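Local coordinates for coiled-coil quantitatively-enriched protein 1 (PDB 7CUJ) that links telomeres to the meiotic centrosome as a molecular adaptor and is required for telomere length regulation and chromosome segregation, at residues I14-S19 and L209-L214. Numbering follows the deposited sequence.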
ATOM      1  N   ILE A  14       3.366 -25.052  23.809  1.00 33.00           N
ATOM      2  CA  ILE A  14       2.816 -26.106  22.975  1.00 31.40           C
ATOM      3  C   ILE A  14       2.670 -25.551  21.560  1.00 30.11           C
ATOM      4  O   ILE A  14       1.759 -24.772  21.278  1.00 28.51           O
ATOM      5  CB  ILE A  14       1.478 -26.617  23.550  1.00 30.21           C
ATOM      6  CG1 ILE A  14       1.645 -27.129  24.985  1.00 31.62           C
ATOM      7  CG2 ILE A  14       0.865 -27.672  22.640  1.00 29.42           C
ATOM      8  CD1 ILE A  14       0.354 -27.266  25.757  1.00 31.69           C
ATOM      9  N   GLY A  15       3.598 -25.947  20.685  1.00 30.96           N
ATOM     10  CA  GLY A  15       3.568 -25.537  19.293  1.00 30.07           C
ATOM     11  C   GLY A  15       2.535 -26.333  18.502  1.00 31.01           C
ATOM     12  O   GLY A  15       2.649 -27.549  18.376  1.00 34.06           O
ATOM     13  N   LEU A  16       1.538 -25.621  17.967  1.00 29.67           N
ATOM     14  CA  LEU A  16       0.460 -26.225  17.201  1.00 30.67           C
ATOM     15  C   LEU A  16       0.448 -25.621  15.801  1.00 30.87           C
ATOM     16  O   LEU A  16       0.597 -24.409  15.645  1.00 30.84           O
ATOM     17  CB  LEU A  16      -0.868 -25.952  17.913  1.00 29.06           C
ATOM     18  CG  LEU A  16      -1.064 -26.650  19.258  1.00 29.56           C
ATOM     19  CD1 LEU A  16      -2.223 -26.031  20.021  1.00 28.13           C
ATOM     20  CD2 LEU A  16      -1.294 -28.141  19.067  1.00 30.72           C
ATOM     21  N   PRO A  17       0.251 -26.436  14.740  1.00 32.89           N
ATOM     22  CA  PRO A  17       0.339 -25.932  13.368  1.00 33.22           C
ATOM     23  C   PRO A  17      -0.903 -25.145  12.953  1.00 31.86           C
ATOM     24  O   PRO A  17      -2.002 -25.405  13.438  1.00 31.22           O
ATOM     25  CB  PRO A  17       0.470 -27.218  12.536  1.00 35.46           C
ATOM     26  CG  PRO A  17      -0.266 -28.267  13.351  1.00 36.84           C
ATOM     27  CD  PRO A  17      -0.062 -27.873  14.802  1.00 34.44           C
ATOM     28  N   MET A  18      -0.707 -24.180  12.046  1.00 31.39           N
ATOM     29  CA  MET A  18      -1.806 -23.404  11.495  1.00 31.05           C
ATOM     30  C   MET A  18      -2.451 -24.183  10.352  1.00 30.27           C
ATOM     31  O   MET A  18      -1.791 -24.962   9.666  1.00 30.32           O
ATOM     32  CB  MET A  18      -1.328 -22.047  10.963  1.00 31.33           C
ATOM     33  CG  MET A  18      -0.683 -21.160  12.009  1.00 32.52           C
ATOM     34  SD  MET A  18      -0.557 -19.443  11.438  1.00 33.40           S
ATOM     35  CE  MET A  18      -2.059 -18.763  12.137  1.00 35.00           C
ATOM     36  N   SER A  19      -3.752 -23.946  10.155  1.00 29.33           N
ATOM     37  CA  SER A  19      -4.502 -24.539   9.061  1.00 32.04           C
ATOM     38  C   SER A  19      -4.168 -23.818   7.755  1.00 32.38           C
ATOM     39  O   SER A  19      -3.570 -22.744   7.774  1.00 30.80           O
ATOM     40  CB  SER A  19      -5.974 -24.476   9.349  1.00 31.97           C
ATOM     41  OG  SER A  19      -6.334 -23.186   9.820  1.00 31.05           O
ATOM     42  N   LEU A 209       0.807 -23.463  30.642  1.00 46.94           N
ATOM     43  CA  LEU A 209       0.891 -23.987  29.289  1.00 43.98           C
ATOM     44  C   LEU A 209       0.498 -22.876  28.321  1.00 41.15           C
ATOM     45  O   LEU A 209      -0.473 -22.163  28.562  1.00 42.76           O
ATOM     46  CB  LEU A 209      -0.073 -25.172  29.168  1.00 44.27           C
ATOM     47  CG  LEU A 209       0.508 -26.566  29.410  1.00 46.37           C
ATOM     48  CD1 LEU A 209       1.409 -26.608  30.636  1.00 49.03           C
ATOM     49  CD2 LEU A 209      -0.607 -27.593  29.533  1.00 47.21           C
ATOM     50  N   ARG A 210       1.261 -22.736  27.231  1.00 38.37           N
ATOM     51  CA  ARG A 210       0.958 -21.753  26.202  1.00 34.99           C
ATOM     52  C   ARG A 210       0.701 -22.463  24.876  1.00 31.70           C
ATOM     53  O   ARG A 210       1.552 -23.204  24.390  1.00 32.00           O
ATOM     54  CB  ARG A 210       2.097 -20.739  26.054  1.00 34.95           C
ATOM     55  CG  ARG A 210       2.304 -19.844  27.268  1.00 35.98           C
ATOM     56  CD  ARG A 210       3.187 -18.658  26.935  1.00 36.57           C
ATOM     57  NE  ARG A 210       4.544 -19.047  26.572  1.00 37.79           N
ATOM     58  CZ  ARG A 210       5.461 -18.223  26.074  1.00 38.22           C
ATOM     59  NH1 ARG A 210       5.169 -16.950  25.871  1.00 38.89           N
ATOM     60  NH2 ARG A 210       6.667 -18.672  25.782  1.00 40.14           N
ATOM     61  N   LEU A 211      -0.490 -22.235  24.316  1.00 29.46           N
ATOM     62  CA  LEU A 211      -0.819 -22.667  22.969  1.00 27.81           C
ATOM     63  C   LEU A 211      -0.310 -21.594  22.007  1.00 25.85           C
ATOM     64  O   LEU A 211      -0.807 -20.468  22.008  1.00 24.78           O
ATOM     65  CB  LEU A 211      -2.341 -22.837  22.863  1.00 27.43           C
ATOM     66  CG  LEU A 211      -2.937 -24.162  23.352  1.00 28.01           C
ATOM     67  CD1 LEU A 211      -2.158 -24.764  24.512  1.00 28.79           C
ATOM     68  CD2 LEU A 211      -4.403 -23.996  23.717  1.00 26.71           C
ATOM     69  N   ILE A 212       0.709 -21.955  21.218  1.00 25.65           N
ATOM     70  CA  ILE A 212       1.368 -21.031  20.313  1.00 25.17           C
ATOM     71  C   ILE A 212       1.346 -21.630  18.911  1.00 25.14           C
ATOM     72  O   ILE A 212       1.867 -22.721  18.692  1.00 26.97           O
ATOM     73  CB  ILE A 212       2.802 -20.723  20.792  1.00 26.23           C
ATOM     74  CG1 ILE A 212       2.796 -20.014  22.152  1.00 27.01           C
ATOM     75  CG2 ILE A 212       3.555 -19.916  19.743  1.00 25.48           C
ATOM     76  CD1 ILE A 212       4.162 -19.842  22.778  1.00 28.31           C
ATOM     77  N   HIS A 213       0.737 -20.904  17.967  1.00 23.26           N
ATOM     78  CA  HIS A 213       0.677 -21.361  16.588  1.00 23.99           C
ATOM     79  C   HIS A 213       2.042 -21.207  15.922  1.00 24.46           C
ATOM     80  O   HIS A 213       2.654 -20.141  15.990  1.00 23.14           O
ATOM     81  CB  HIS A 213      -0.432 -20.643  15.809  1.00 23.09           C
ATOM     82  CG  HIS A 213      -1.710 -21.408  15.764  1.00 23.19           C
ATOM     83  ND1 HIS A 213      -2.899 -20.882  16.224  1.00 23.46           N
ATOM     84  CD2 HIS A 213      -1.988 -22.653  15.326  1.00 24.61           C
ATOM     85  CE1 HIS A 213      -3.858 -21.771  16.069  1.00 24.10           C
ATOM     86  NE2 HIS A 213      -3.327 -22.865  15.517  1.00 24.75           N
ATOM     87  N   LEU A 214       2.493 -22.289  15.279  1.00 25.68           N
ATOM     88  CA  LEU A 214       3.771 -22.316  14.587  1.00 26.84           C
ATOM     89  C   LEU A 214       3.712 -21.377  13.384  1.00 26.61           C
ATOM     90  O   LEU A 214       2.835 -21.507  12.527  1.00 27.05           O
ATOM     91  CB  LEU A 214       4.092 -23.751  14.152  1.00 29.34           C
ATOM     92  CG  LEU A 214       4.506 -24.722  15.261  1.00 31.24           C
ATOM     93  CD1 LEU A 214       4.334 -26.163  14.807  1.00 33.09           C
ATOM     94  CD2 LEU A 214       5.945 -24.483  15.685  1.00 32.29           C
TER
HETATM   95  O   HOH W   1      -5.071 -24.458  13.373  1.00 39.99           O
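Ile14 and Leu16 are hydrogen-bonded to Arg210, Ile212 and Leu214 in a parallel pairing. Ile14 N gives its proton to Arg210 O at 2.7 Å, and its carbonyl takes one from Ile212 N; Leu16 N then binds Ile212 O, and Leu16 O receives Leu214 N. Gly15 adds a CA-H...O contact, its CA 3.3 Å from Ile212 O; a CB here would press tightly on CD2 of Leu214, whose CD1 lies against Leu16 C and Pro17 N.

Ile14, Leu16, Leu211 and His213 share one face of the sheet. CD1 of Ile14 reaches CG of Leu209 (3.7 Å) and CD1 of Leu211 (3.8 Å); the Ile14 and Leu211 side chains run alongside each other in the same direction. Ile14 holds CG1 beside its own backbone N (chi1 -58°), and the extended chi2 carries CD1 toward Leu209. CD1 of Leu16 slants against CG of Leu211. Branched aliphatic chains suit this face, where Phe106 packs on Ile14 and Lys103 on Leu16, both from helix 102-112. On the other face the methyl CD1 of Ile212 sits over the centre of the Arg210 guanidinium, whose charge is paired with Asp13.

At the Leu16-His213 pair a polar ring takes the place of hydrocarbon. Its CD2 is 3.1 Å from Leu16 O, while Pro17 O lies at the ring edge, near its plane. A water bridges Pro17 O and His213 NE2, each 3.2 Å away. CG of Met18 packs 3.8 Å from CB of His213. Proline costs no bond here, since its N faces away from strand 208-213. Ser19 stands at the N-cap position of helix 20-32, its OG bonded to Asn100 O.

Strand 11-16, outermost in this chain's parallel sheet, is thus held to strand 208-213 within an alpha/beta domain of the longer protein by main-chain bonds and apolar packing, with polar groups at its buried C-terminal end met partly through water.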